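Local coordinates for protein Ceg4 (PDB 6AOK) that dephosphorylates phosphotyrosine as a HAD-like phosphatase effector of Legionella pneumophila and attenuates activation of eukaryotic MAPK pathways, at residues A[18-21]-A[22-26]; A[87-90]-A[91-95]; A[174-177]-A[178-182]; A[141-144]-A[145-148]. All coordinates share one frame; numbering follows the deposited sequence.

Overall arrangement
All four contacts are local turns of the N-terminal HAD-like alpha/beta domain of a longer protein, built round a parallel sheet. Contact 1 is the buried one, in the loop after the central strand 13-17, and it alone binds magnesium; contacts 2, 3 and 4 are all partly buried. Contact 2 starts helix 91-100 and packs directly on contact 1, through methyl groups set against side chains and backbone carbonyls. On the other side of the chain's centre, contacts 3 and 4 belong to the neighbouring helices 169-180 and 144-153, with polar and charged groups at their outer side. Contact 4 nevertheless reaches contact 1 through the salt bridge from K144 to D18, whereas contact 3 is mostly backbone bonding.

Contact 1 (A[18-21]-A[22-26]); sequences DFDG and TVTGK. With MG (magnesium ion), chain B.
The ring of F19 carries the CG2 methyl of T24 over one face, a CH-pi contact in which CG2 stands 4.0 Å from the ring centroid and 27° off the normal. V23 comes in obliquely, its CB lying 4.0 Å from F19 CD1, and Y118, I119, V122 and F123 of helix 116-125 pack against the F19 side chain. The second flat group is the D18 carboxylate. Its OD2 binds the magnesium ion at 2.0 Å and, through its anti lone pair, also accepts a 2.9 Å hydrogen bond from T22 OG1. The other oxygen, OD1, pairs with K144 and takes a bond from a metal-bound water. D20 gives the metal its backbone O, while its side chain turns aside: OD2 is bonded to N114, and OD1 accepts from a water that itself accepts from the hydroxyl of T24.

The backbone folds tightly round this site. F19 O receives T22 N and T24 N from opposite faces of its carbonyl plane, at 3.1 Å and 3.2 Å from that oxygen, with a weak third bond from V23 N. T24 OG1, turned back over its own main chain by a chi1 of 77°, accepts from G21 N at 2.9 Å. That link closes the turn.

D18, D20 and T22 fit the DxDx(T/V) motif of HAD phosphatases at the end of the central strand. D167 and three waters complete the six-coordinate metal. With OD2 shared by metal and hydroxyl, the rotation of the carboxylate is fixed, consistent with the family's placing of its first motif aspartate for attack on phosphate.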
ATOM      1  N   ASP A  18      -5.451   0.594  -1.360  1.00  9.59           N
ATOM      2  CA  ASP A  18      -5.277   1.955  -0.877  1.00 11.72           C
ATOM      3  C   ASP A  18      -4.150   2.006   0.171  1.00 11.82           C
ATOM      4  O   ASP A  18      -3.731   0.979   0.718  1.00 10.49           O
ATOM      5  CB  ASP A  18      -6.621   2.434  -0.283  1.00 12.82           C
ATOM      6  CG  ASP A  18      -6.563   3.866   0.219  1.00 14.26           C
ATOM      7  OD1 ASP A  18      -6.022   4.753  -0.507  1.00 12.99           O
ATOM      8  OD2 ASP A  18      -7.075   4.097   1.335  1.00 16.41           O
ATOM      9  N   PHE A  19      -3.635   3.216   0.430  1.00  9.95           N
ATOM     10  CA  PHE A  19      -2.647   3.366   1.497  1.00 11.17           C
ATOM     11  C   PHE A  19      -3.270   3.972   2.755  1.00 10.40           C
ATOM     12  O   PHE A  19      -3.466   3.254   3.748  1.00 12.48           O
ATOM     13  CB  PHE A  19      -1.416   4.180   1.003  1.00  8.87           C
ATOM     14  CG  PHE A  19      -0.334   4.304   2.045  1.00 12.18           C
ATOM     15  CD1 PHE A  19       0.494   3.217   2.336  1.00 12.21           C
ATOM     16  CD2 PHE A  19      -0.138   5.508   2.727  1.00 11.96           C
ATOM     17  CE1 PHE A  19       1.481   3.311   3.300  1.00 12.85           C
ATOM     18  CE2 PHE A  19       0.859   5.599   3.708  1.00 11.19           C
ATOM     19  CZ  PHE A  19       1.665   4.507   3.981  1.00 10.88           C
ATOM     20  N   ASP A  20      -3.610   5.269   2.742  1.00  9.54           N
ATOM     21  CA  ASP A  20      -4.040   5.958   3.967  1.00 12.26           C
ATOM     22  C   ASP A  20      -5.398   5.453   4.409  1.00 13.44           C
ATOM     23  O   ASP A  20      -6.379   5.586   3.651  1.00 13.71           O
ATOM     24  CB  ASP A  20      -4.142   7.464   3.736  1.00 11.64           C
ATOM     25  CG  ASP A  20      -2.831   8.093   3.368  1.00 14.71           C
ATOM     26  OD1 ASP A  20      -1.867   8.087   4.194  1.00 13.69           O
ATOM     27  OD2 ASP A  20      -2.751   8.573   2.216  1.00 16.22           O
ATOM     28  N   GLY A  21      -5.479   4.949   5.653  1.00 10.86           N
ATOM     29  CA  GLY A  21      -6.722   4.455   6.182  1.00 11.84           C
ATOM     30  C   GLY A  21      -7.025   3.021   5.793  1.00 13.50           C
ATOM     31  O   GLY A  21      -8.010   2.459   6.262  1.00 14.30           O
ATOM     32  N   THR A  22      -6.191   2.416   4.969  1.00 10.81           N
ATOM     33  CA  THR A  22      -6.303   1.007   4.631  1.00 11.16           C
ATOM     34  C   THR A  22      -5.084   0.268   5.156  1.00 12.35           C
ATOM     35  O   THR A  22      -5.185  -0.558   6.080  1.00 14.83           O
ATOM     36  CB  THR A  22      -6.456   0.885   3.095  1.00 13.98           C
ATOM     37  OG1 THR A  22      -7.673   1.566   2.682  1.00 15.36           O
ATOM     38  CG2 THR A  22      -6.486  -0.588   2.665  1.00 12.18           C
ATOM     39  N   VAL A  23      -3.912   0.584   4.625  1.00 10.90           N
ATOM     40  CA  VAL A  23      -2.665   0.111   5.217  1.00 14.61           C
ATOM     41  C   VAL A  23      -2.376   0.850   6.539  1.00 16.71           C
ATOM     42  O   VAL A  23      -1.944   0.240   7.518  1.00 16.54           O
ATOM     43  CB  VAL A  23      -1.520   0.273   4.189  1.00 14.31           C
ATOM     44  CG1 VAL A  23      -0.213  -0.106   4.787  1.00 16.04           C
ATOM     45  CG2 VAL A  23      -1.730  -0.597   2.900  1.00 12.85           C
ATOM     46  N   THR A  24      -2.628   2.163   6.606  1.00 15.75           N
ATOM     47  CA  THR A  24      -2.464   2.906   7.854  1.00 16.44           C
ATOM     48  C   THR A  24      -3.781   2.994   8.571  1.00 16.78           C
ATOM     49  O   THR A  24      -4.818   2.637   8.029  1.00 17.19           O
ATOM     50  CB  THR A  24      -1.937   4.337   7.639  1.00 13.14           C
ATOM     51  OG1 THR A  24      -3.018   5.172   7.171  1.00 13.37           O
ATOM     52  CG2 THR A  24      -0.810   4.362   6.711  1.00 13.63           C
ATOM     53  N   GLY A  25      -3.757   3.550   9.795  1.00 18.35           N
ATOM     54  CA  GLY A  25      -5.037   3.720  10.473  1.00 18.40           C
ATOM     55  C   GLY A  25      -5.668   5.109  10.400  1.00 18.53           C
ATOM     56  O   GLY A  25      -6.616   5.378  11.137  1.00 17.90           O
ATOM     57  N   LYS A  26      -5.185   6.004   9.533  1.00 18.47           N
ATOM     58  CA  LYS A  26      -5.709   7.362   9.437  1.00 21.39           C
ATOM     59  C   LYS A  26      -6.050   7.626   7.981  1.00 16.38           C
ATOM     60  O   LYS A  26      -5.224   7.366   7.106  1.00 14.17           O
ATOM     61  CB  LYS A  26      -4.683   8.404   9.920  1.00 25.36           C
ATOM     62  CG  LYS A  26      -4.651   8.586  11.393  1.00 34.90           C
ATOM     63  CD  LYS A  26      -5.963   9.213  11.892  1.00 42.15           C
ATOM     64  CE  LYS A  26      -5.952   9.474  13.405  1.00 46.84           C
ATOM     65  NZ  LYS A  26      -5.925   8.203  14.209  1.00 50.10           N
TER
HETATM   66 MG    MG B 301      -7.847   5.674   2.250  1.00 12.68          MG
HETATM   67  O   HOH W   1      -6.881   7.145   1.205  1.00 12.78           O
HETATM   68  O   HOH W   2      -2.107   7.653   6.781  1.00 13.29           O
HETATM   69  O   HOH W   3      -9.214   5.782   0.653  1.00 13.56           O
HETATM   70  O   HOH W   4      -8.864   7.111   3.419  1.00 14.13           O

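Contact 2 (A[87-90]-A[91-95])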
ATOM      1  N   PHE A  87      -0.781   6.824  12.242  1.00 17.03           N
ATOM      2  CA  PHE A  87      -0.092   7.162  10.994  1.00 17.26           C
ATOM      3  C   PHE A  87       0.637   5.983  10.377  1.00 16.38           C
ATOM      4  O   PHE A  87       0.920   5.994   9.171  1.00 17.26           O
ATOM      5  CB  PHE A  87       0.978   8.208  11.222  1.00 23.03           C
ATOM      6  CG  PHE A  87       0.479   9.608  11.290  1.00 30.53           C
ATOM      7  CD1 PHE A  87      -0.193  10.061  12.419  1.00 34.95           C
ATOM      8  CD2 PHE A  87       0.746  10.503  10.249  1.00 31.49           C
ATOM      9  CE1 PHE A  87      -0.624  11.368  12.509  1.00 38.53           C
ATOM     10  CE2 PHE A  87       0.320  11.837  10.341  1.00 35.40           C
ATOM     11  CZ  PHE A  87      -0.353  12.266  11.476  1.00 37.62           C
ATOM     12  N   LEU A  88       0.983   4.988  11.178  1.00 16.18           N
ATOM     13  CA  LEU A  88       1.822   3.889  10.731  1.00 13.56           C
ATOM     14  C   LEU A  88       0.974   2.681  10.317  1.00 16.53           C
ATOM     15  O   LEU A  88      -0.238   2.625  10.560  1.00 19.22           O
ATOM     16  CB  LEU A  88       2.802   3.502  11.844  1.00 17.98           C
ATOM     17  CG  LEU A  88       3.694   4.602  12.405  1.00 15.05           C
ATOM     18  CD1 LEU A  88       4.497   4.008  13.534  1.00 17.07           C
ATOM     19  CD2 LEU A  88       4.608   5.031  11.292  1.00 14.02           C
HETATM   20  N   MSE A  89       1.620   1.714   9.681  1.00 14.64           N
HETATM   21  CA  MSE A  89       1.004   0.409   9.388  0.50 17.88           C
HETATM   22  C   MSE A  89       0.830  -0.371  10.654  1.00 18.34           C
HETATM   23  O   MSE A  89       1.712  -0.334  11.491  1.00 17.45           O
HETATM   24  CB  MSE A  89       1.892  -0.450   8.497  0.50 19.99           C
HETATM   25  CG  MSE A  89       2.013  -0.054   7.126  0.50 23.01           C
HETATM   26 SE   MSE A  89       2.878  -1.548   6.233  0.40 25.99          SE
HETATM   27  CE  MSE A  89       4.687  -0.780   6.251  0.50 24.71           C
ATOM     28  N   SER A  90      -0.251  -1.139  10.799  1.00 20.33           N
ATOM     29  CA  SER A  90      -0.352  -2.028  11.945  1.00 21.98           C
ATOM     30  C   SER A  90       0.675  -3.164  11.828  1.00 20.25           C
ATOM     31  O   SER A  90       1.138  -3.490  10.742  1.00 18.24           O
ATOM     32  CB  SER A  90      -1.759  -2.633  12.045  1.00 23.33           C
ATOM     33  OG  SER A  90      -2.033  -3.422  10.897  1.00 20.44           O
ATOM     34  N   PRO A  91       1.021  -3.788  12.945  1.00 20.63           N
ATOM     35  CA  PRO A  91       1.912  -4.949  12.894  1.00 21.68           C
ATOM     36  C   PRO A  91       1.393  -6.054  11.999  1.00 22.25           C
ATOM     37  O   PRO A  91       2.201  -6.769  11.381  1.00 20.51           O
ATOM     38  CB  PRO A  91       1.951  -5.420  14.357  1.00 25.38           C
ATOM     39  CG  PRO A  91       1.557  -4.204  15.172  1.00 24.92           C
ATOM     40  CD  PRO A  91       0.587  -3.449  14.315  1.00 23.30           C
ATOM     41  N   GLU A  92       0.059  -6.251  11.955  1.00 18.03           N
ATOM     42  CA  GLU A  92      -0.524  -7.230  11.041  1.00 18.13           C
ATOM     43  C   GLU A  92      -0.289  -6.800   9.596  1.00 16.39           C
ATOM     44  O   GLU A  92       0.100  -7.616   8.747  1.00 16.28           O
ATOM     45  CB  GLU A  92      -2.016  -7.406  11.306  1.00 21.85           C
ATOM     46  CG  GLU A  92      -2.390  -8.062  12.649  1.00 27.27           C
ATOM     47  CD  GLU A  92      -2.422  -7.072  13.803  1.00 30.27           C
ATOM     48  OE1 GLU A  92      -2.037  -5.889  13.648  1.00 27.35           O
ATOM     49  OE2 GLU A  92      -2.851  -7.492  14.899  1.00 34.72           O
ATOM     50  N   ALA A  93      -0.466  -5.520   9.301  1.00 15.25           N
ATOM     51  CA  ALA A  93      -0.192  -5.072   7.934  1.00 14.62           C
ATOM     52  C   ALA A  93       1.282  -5.235   7.585  1.00 16.74           C
ATOM     53  O   ALA A  93       1.624  -5.635   6.459  1.00 16.33           O
ATOM     54  CB  ALA A  93      -0.605  -3.617   7.754  1.00 13.48           C
ATOM     55  N   VAL A  94       2.171  -4.891   8.529  1.00 17.93           N
ATOM     56  CA  VAL A  94       3.608  -5.096   8.321  1.00 17.31           C
ATOM     57  C   VAL A  94       3.901  -6.548   7.961  1.00 16.55           C
ATOM     58  O   VAL A  94       4.635  -6.829   7.012  1.00 15.67           O
ATOM     59  CB  VAL A  94       4.388  -4.661   9.571  1.00 19.10           C
ATOM     60  CG1 VAL A  94       5.819  -5.210   9.527  1.00 19.06           C
ATOM     61  CG2 VAL A  94       4.392  -3.139   9.679  1.00 13.41           C
ATOM     62  N   ALA A  95       3.337  -7.501   8.717  1.00 18.52           N
ATOM     63  CA  ALA A  95       3.607  -8.907   8.420  1.00 19.33           C
ATOM     64  C   ALA A  95       3.068  -9.302   7.040  1.00 19.14           C
ATOM     65  O   ALA A  95       3.691 -10.099   6.315  1.00 18.08           O
ATOM     66  CB  ALA A  95       3.014  -9.810   9.511  1.00 20.23           C
TER
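S90 caps the N-terminus of helix 91-100. Its hydroxyl OG accepts from A93 N at 3.1 Å, with an N-H...O angle of 157°. A chi1 of 62° folds the hydroxyl back over the helix end, and the A93 methyl lies beside it. The carbonyl of S90 is taken up by the first helical bond, V94 N to S90 O at 2.8 Å, so this one residue meets two of the early amides of the helix. E92 bends back at chi2, and its OE1 comes to 3.6 Å from S90 CB.

Next to the cap lies an apolar patch. M89, a selenomethionine, was modelled in two conformers; in the one described here its CB sits 4.1 Å from the methyl CB of A93 and 3.9 Å from CG2 of V94.

Further out, M89 N is bonded to the side chain of Q126, and M89 packs on F123 and F128, fixing the residue that leads into the cap. W201 of helix 201-211 lies against S90, E92 and A93. The patch also adjoins the loop that follows strand 13-17, where V23 packs on M89 and the A93 methyl CB lies 4.1 Å from V23 O.

Contact 3 (A[174-177]-A[178-182])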
ATOM      1  N   GLU A 174     -14.684   2.391  -7.873  1.00 11.60           N
ATOM      2  CA  GLU A 174     -13.871   2.596  -9.077  1.00 12.01           C
ATOM      3  C   GLU A 174     -12.902   1.459  -9.345  1.00 12.15           C
ATOM      4  O   GLU A 174     -12.775   1.009 -10.480  1.00 12.84           O
ATOM      5  CB  GLU A 174     -13.059   3.890  -8.960  1.00 12.21           C
ATOM      6  CG  GLU A 174     -13.912   5.173  -9.033  1.00 14.12           C
ATOM      7  CD  GLU A 174     -13.009   6.401  -8.960  1.00 17.27           C
ATOM      8  OE1 GLU A 174     -11.806   6.324  -9.320  1.00 15.74           O
ATOM      9  OE2 GLU A 174     -13.523   7.457  -8.571  1.00 18.66           O
HETATM   10  N   MSE A 175     -12.164   1.023  -8.347  1.00 10.08           N
HETATM   11  CA  MSE A 175     -11.248  -0.050  -8.584  1.00 11.08           C
HETATM   12  C   MSE A 175     -11.972  -1.325  -8.948  1.00 11.92           C
HETATM   13  O   MSE A 175     -11.584  -2.015  -9.826  1.00 11.65           O
HETATM   14  CB  MSE A 175     -10.346  -0.287  -7.396  1.00 13.40           C
HETATM   15  CG  MSE A 175      -9.567   0.958  -7.013  1.00 12.59           C
HETATM   16 SE   MSE A 175      -7.911   0.578  -6.013  0.57 14.54          SE
HETATM   17  CE  MSE A 175      -8.850   0.459  -4.280  1.00 17.16           C
ATOM     18  N   LEU A 176     -13.055  -1.587  -8.259  1.00 11.60           N
ATOM     19  CA  LEU A 176     -13.840  -2.793  -8.558  1.00 12.38           C
ATOM     20  C   LEU A 176     -14.399  -2.758  -9.980  1.00 13.30           C
ATOM     21  O   LEU A 176     -14.399  -3.776 -10.681  1.00 12.63           O
ATOM     22  CB  LEU A 176     -14.970  -2.912  -7.545  1.00 14.23           C
ATOM     23  CG  LEU A 176     -15.824  -4.148  -7.730  1.00 16.45           C
ATOM     24  CD1 LEU A 176     -15.018  -5.454  -7.434  1.00 13.37           C
ATOM     25  CD2 LEU A 176     -17.067  -4.027  -6.816  1.00 16.92           C
ATOM     26  N   ARG A 177     -14.889  -1.583 -10.415  1.00 13.82           N
ATOM     27  CA  ARG A 177     -15.333  -1.392 -11.803  1.00 18.02           C
ATOM     28  C   ARG A 177     -14.217  -1.709 -12.804  1.00 12.82           C
ATOM     29  O   ARG A 177     -14.446  -2.361 -13.835  1.00 13.74           O
ATOM     30  CB  ARG A 177     -15.795   0.066 -11.974  1.00 20.69           C
ATOM     31  CG  ARG A 177     -16.899   0.292 -12.963  1.00 29.80           C
ATOM     32  CD  ARG A 177     -17.950   1.301 -12.400  1.00 31.88           C
ATOM     33  NE  ARG A 177     -17.315   2.451 -11.747  1.00 33.54           N
ATOM     34  CZ  ARG A 177     -17.733   2.989 -10.593  1.00 32.14           C
ATOM     35  NH1 ARG A 177     -18.793   2.488  -9.956  1.00 36.44           N
ATOM     36  NH2 ARG A 177     -17.093   4.016 -10.064  1.00 25.43           N
ATOM     37  N   ALA A 178     -13.000  -1.227 -12.521  1.00 11.97           N
ATOM     38  CA  ALA A 178     -11.856  -1.439 -13.398  1.00 15.85           C
ATOM     39  C   ALA A 178     -11.482  -2.917 -13.467  1.00 12.50           C
ATOM     40  O   ALA A 178     -11.175  -3.452 -14.543  1.00 13.41           O
ATOM     41  CB  ALA A 178     -10.673  -0.593 -12.902  1.00 16.64           C
ATOM     42  N   VAL A 179     -11.543  -3.598 -12.326  1.00 12.07           N
ATOM     43  CA  VAL A 179     -11.175  -5.008 -12.283  1.00 17.55           C
ATOM     44  C   VAL A 179     -12.208  -5.844 -13.040  1.00 21.16           C
ATOM     45  O   VAL A 179     -11.847  -6.747 -13.792  1.00 14.93           O
ATOM     46  CB  VAL A 179     -11.017  -5.462 -10.819  1.00 12.05           C
ATOM     47  CG1 VAL A 179     -10.899  -7.001 -10.741  1.00 13.84           C
ATOM     48  CG2 VAL A 179      -9.766  -4.831 -10.190  1.00 11.20           C
ATOM     49  N   LYS A 180     -13.506  -5.578 -12.830  1.00 14.14           N
ATOM     50  CA  LYS A 180     -14.520  -6.314 -13.575  0.50 15.65           C
ATOM     51  C   LYS A 180     -14.456  -5.979 -15.061  1.00 16.46           C
ATOM     52  O   LYS A 180     -14.713  -6.837 -15.891  1.00 17.93           O
ATOM     53  CB  LYS A 180     -15.912  -6.025 -13.018  0.50 18.66           C
ATOM     54  CG  LYS A 180     -16.179  -6.599 -11.636  0.50 20.21           C
ATOM     55  CD  LYS A 180     -17.587  -6.188 -11.184  0.50 23.00           C
ATOM     56  CE  LYS A 180     -17.873  -6.624  -9.773  0.50 24.17           C
ATOM     57  NZ  LYS A 180     -17.966  -8.104  -9.640  0.50 25.74           N
ATOM     58  N   GLY A 181     -14.074  -4.753 -15.403  1.00 18.10           N
ATOM     59  CA  GLY A 181     -13.918  -4.396 -16.814  1.00 18.09           C
ATOM     60  C   GLY A 181     -12.687  -4.987 -17.462  1.00 20.37           C
ATOM     61  O   GLY A 181     -12.415  -4.718 -18.645  1.00 18.81           O
ATOM     62  N   LYS A 182     -11.904  -5.751 -16.698  1.00 16.72           N
ATOM     63  CA  LYS A 182     -10.800  -6.516 -17.266  1.00 18.87           C
ATOM     64  C   LYS A 182     -11.053  -8.025 -17.188  1.00 20.87           C
ATOM     65  O   LYS A 182     -10.121  -8.828 -17.330  1.00 22.45           O
ATOM     66  CB  LYS A 182      -9.494  -6.132 -16.586  1.00 16.61           C
ATOM     67  CG  LYS A 182      -9.005  -4.733 -16.993  1.00 16.17           C
ATOM     68  CD  LYS A 182      -8.505  -4.721 -18.479  1.00 19.22           C
ATOM     69  CE  LYS A 182      -8.464  -3.293 -19.089  1.00 20.89           C
ATOM     70  NZ  LYS A 182      -9.871  -2.849 -19.463  1.00 21.75           N
TER
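L176 and K180 touch one turn apart on helix 169-180, and backbone hydrogen bonds make up most of the rest of the contact. The bonds form an unbroken i to i+4 series at the C-terminal end of the helix. A178 N reaches E174 O at 3.0 Å, V179 N reaches M175 O at the same length, K180 N reaches L176 O at 2.9 Å, and G181 N closes on R177 O. Past the last turn the chain tightens, with K182 N bonding to V179 O.

The apolar contact is between L176 and the aliphatic part of K180. With CG of L176 anti to its backbone N (chi1 -178°), the branch is directed to where K180 CE can approach it, 3.8 Å from L176 CG in the conformer described; K180 has a second one, so this detail is tentative. I189 of the strand that follows packs on both residues. V179 rests on V162, I164 and I189, and A178 is covered by F145 and V148 of helix 144-153. The buried selenomethionine M175 packs on I164 and D166, the nearest atoms of its side chain and that of D18 being about 5 Å apart.

Among the polar side chains, E174 reaches another helix, its OE1 bonded to F145 N at 3.0 Å, while K182 folds back on the chain. K182 NZ bonds to O of the preceding G181, lying above that carbonyl's plane, and to N149 OD1.

This helix is the crossover between strands 161-165 and 189-192. Its aliphatic face seats it on the sheet, the backbone ladder keeps its last turn regular, and E174 ties it to the start of helix 144-153.

Contact 4 (A[141-144]-A[145-148])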
ATOM      1  N   SER A 141      -1.957   8.790  -9.603  1.00 10.08           N
ATOM      2  CA  SER A 141      -2.530   9.822 -10.458  1.00 16.64           C
ATOM      3  C   SER A 141      -3.704  10.528  -9.780  1.00 18.76           C
ATOM      4  O   SER A 141      -4.007  11.680 -10.101  1.00 21.14           O
ATOM      5  CB  SER A 141      -2.974   9.197 -11.770  1.00 17.04           C
ATOM      6  OG  SER A 141      -4.247   8.595 -11.611  1.00 18.96           O
ATOM      7  N   GLY A 142      -4.410   9.835  -8.883  1.00 16.19           N
ATOM      8  CA  GLY A 142      -5.522  10.406  -8.172  1.00 13.91           C
ATOM      9  C   GLY A 142      -6.847   9.943  -8.705  1.00 14.28           C
ATOM     10  O   GLY A 142      -7.876  10.195  -8.083  1.00 15.14           O
ATOM     11  N   TYR A 143      -6.845   9.240  -9.826  1.00 13.22           N
ATOM     12  CA  TYR A 143      -8.075   8.713 -10.403  1.00 14.19           C
ATOM     13  C   TYR A 143      -7.904   7.201 -10.391  1.00 14.47           C
ATOM     14  O   TYR A 143      -7.247   6.634 -11.279  1.00 12.00           O
ATOM     15  CB  TYR A 143      -8.294   9.251 -11.815  1.00 15.86           C
ATOM     16  CG  TYR A 143      -9.608   8.809 -12.435  1.00 16.03           C
ATOM     17  CD1 TYR A 143     -10.716   8.478 -11.633  1.00 14.51           C
ATOM     18  CD2 TYR A 143      -9.741   8.736 -13.832  1.00 16.66           C
ATOM     19  CE1 TYR A 143     -11.931   8.106 -12.208  1.00 17.48           C
ATOM     20  CE2 TYR A 143     -10.913   8.350 -14.407  1.00 17.53           C
ATOM     21  CZ  TYR A 143     -12.002   8.044 -13.607  1.00 19.52           C
ATOM     22  OH  TYR A 143     -13.132   7.659 -14.237  1.00 21.29           O
ATOM     23  N   LYS A 144      -8.473   6.549  -9.364  1.00 11.14           N
ATOM     24  CA  LYS A 144      -8.173   5.138  -9.160  1.00 10.36           C
ATOM     25  C   LYS A 144      -8.696   4.258 -10.297  1.00 11.48           C
ATOM     26  O   LYS A 144      -8.069   3.242 -10.628  1.00 11.53           O
ATOM     27  CB  LYS A 144      -8.733   4.692  -7.800  1.00 11.03           C
ATOM     28  CG  LYS A 144      -8.083   5.453  -6.632  1.00 10.21           C
ATOM     29  CD  LYS A 144      -8.025   4.598  -5.328  1.00 15.28           C
ATOM     30  CE  LYS A 144      -7.498   5.431  -4.179  1.00 16.33           C
ATOM     31  NZ  LYS A 144      -7.347   4.696  -2.873  1.00 13.00           N
ATOM     32  N   PHE A 145      -9.848   4.592 -10.879  1.00 12.78           N
ATOM     33  CA  PHE A 145     -10.331   3.784 -11.999  1.00 13.07           C
ATOM     34  C   PHE A 145      -9.292   3.736 -13.114  1.00 11.45           C
ATOM     35  O   PHE A 145      -9.000   2.667 -13.651  1.00 11.54           O
ATOM     36  CB  PHE A 145     -11.653   4.313 -12.566  1.00 14.17           C
ATOM     37  CG  PHE A 145     -12.081   3.562 -13.817  1.00 17.89           C
ATOM     38  CD1 PHE A 145     -12.730   2.354 -13.710  1.00 13.68           C
ATOM     39  CD2 PHE A 145     -11.732   4.021 -15.080  1.00 16.90           C
ATOM     40  CE1 PHE A 145     -13.105   1.623 -14.864  1.00 14.50           C
ATOM     41  CE2 PHE A 145     -12.068   3.316 -16.223  1.00 16.29           C
ATOM     42  CZ  PHE A 145     -12.775   2.096 -16.108  1.00 17.11           C
ATOM     43  N   ASN A 146      -8.741   4.897 -13.497  1.00 11.54           N
ATOM     44  CA  ASN A 146      -7.790   4.901 -14.608  1.00 15.64           C
ATOM     45  C   ASN A 146      -6.512   4.203 -14.208  1.00 13.84           C
ATOM     46  O   ASN A 146      -5.897   3.497 -15.025  1.00 14.65           O
ATOM     47  CB  ASN A 146      -7.484   6.339 -15.052  1.00 19.61           C
ATOM     48  CG  ASN A 146      -8.407   6.808 -16.184  1.00 27.14           C
ATOM     49  OD1 ASN A 146      -9.288   6.056 -16.665  1.00 30.45           O
ATOM     50  ND2 ASN A 146      -8.231   8.071 -16.604  1.00 27.95           N
ATOM     51  N   ASP A 147      -6.086   4.389 -12.953  1.00 11.61           N
ATOM     52  CA  ASP A 147      -4.853   3.741 -12.519  1.00 14.67           C
ATOM     53  C   ASP A 147      -4.983   2.217 -12.570  1.00 12.01           C
ATOM     54  O   ASP A 147      -4.072   1.528 -13.043  1.00 11.53           O
ATOM     55  CB  ASP A 147      -4.470   4.211 -11.123  1.00 14.80           C
ATOM     56  CG  ASP A 147      -3.668   5.540 -11.146  1.00 21.61           C
ATOM     57  OD1 ASP A 147      -3.286   6.004 -12.245  1.00 26.45           O
ATOM     58  OD2 ASP A 147      -3.418   6.133 -10.078  1.00 24.07           O
ATOM     59  N   VAL A 148      -6.087   1.664 -12.067  1.00 10.77           N
ATOM     60  CA  VAL A 148      -6.221   0.199 -12.092  1.00 13.37           C
ATOM     61  C   VAL A 148      -6.485  -0.294 -13.525  1.00 11.19           C
ATOM     62  O   VAL A 148      -6.005  -1.364 -13.954  1.00 12.55           O
ATOM     63  CB  VAL A 148      -7.342  -0.220 -11.123  1.00 13.17           C
ATOM     64  CG1 VAL A 148      -7.671  -1.732 -11.209  1.00 13.13           C
ATOM     65  CG2 VAL A 148      -6.956   0.229  -9.700  1.00 12.61           C
TER
HETATM   66  O   HOH W   5      -4.415   7.191  -7.844  1.00 13.27           O
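Two first torsions bring S141 and D147 together: S141 OG is swung back toward its own main chain (chi1 82°), and D147 CG is anti to its carbonyl carbon (chi1 -85°). The result is an ST turn at the N-terminus of helix 144-153, in which the S141 hydroxyl accepts from Y143 N at 3.2 Å and the chain passes through G142 into the helix. S141 N donates to the syn lone pair of D147 OD2, 3.1 Å away, while the hydroxyl makes a short but weak bond to OD1. A water accepts from G142 N and probably donates to D147 OD2, beside the S141 N bond. Lying near the N-terminal end of the helix, the D147 carboxylate is probably favoured by the helix dipole.

Y143 stands at the N-cap position, its carbonyl receiving D147 N at 3.0 Å in the carbonyl plane. The ring of Y143 runs alongside F145, whose CB makes an off-centre CH-pi contact with it, 3.8 Å from Y143 CE1. N146 lies along the CD2-CE2 side of the ring, with its backbone N over one face; its amide is turned 61° from the ring plane, and ND2 approaches Y143 CD2 at 3.2 Å.

K144 is extended beyond CG and carries its ammonium away from the turn, where NZ forms salt bridges with D166 and D18 and donates to V111 O. Along the helix, V148 N closes on K144 O at 2.9 Å, and V148 CG2 lies 3.3 Å from that same oxygen.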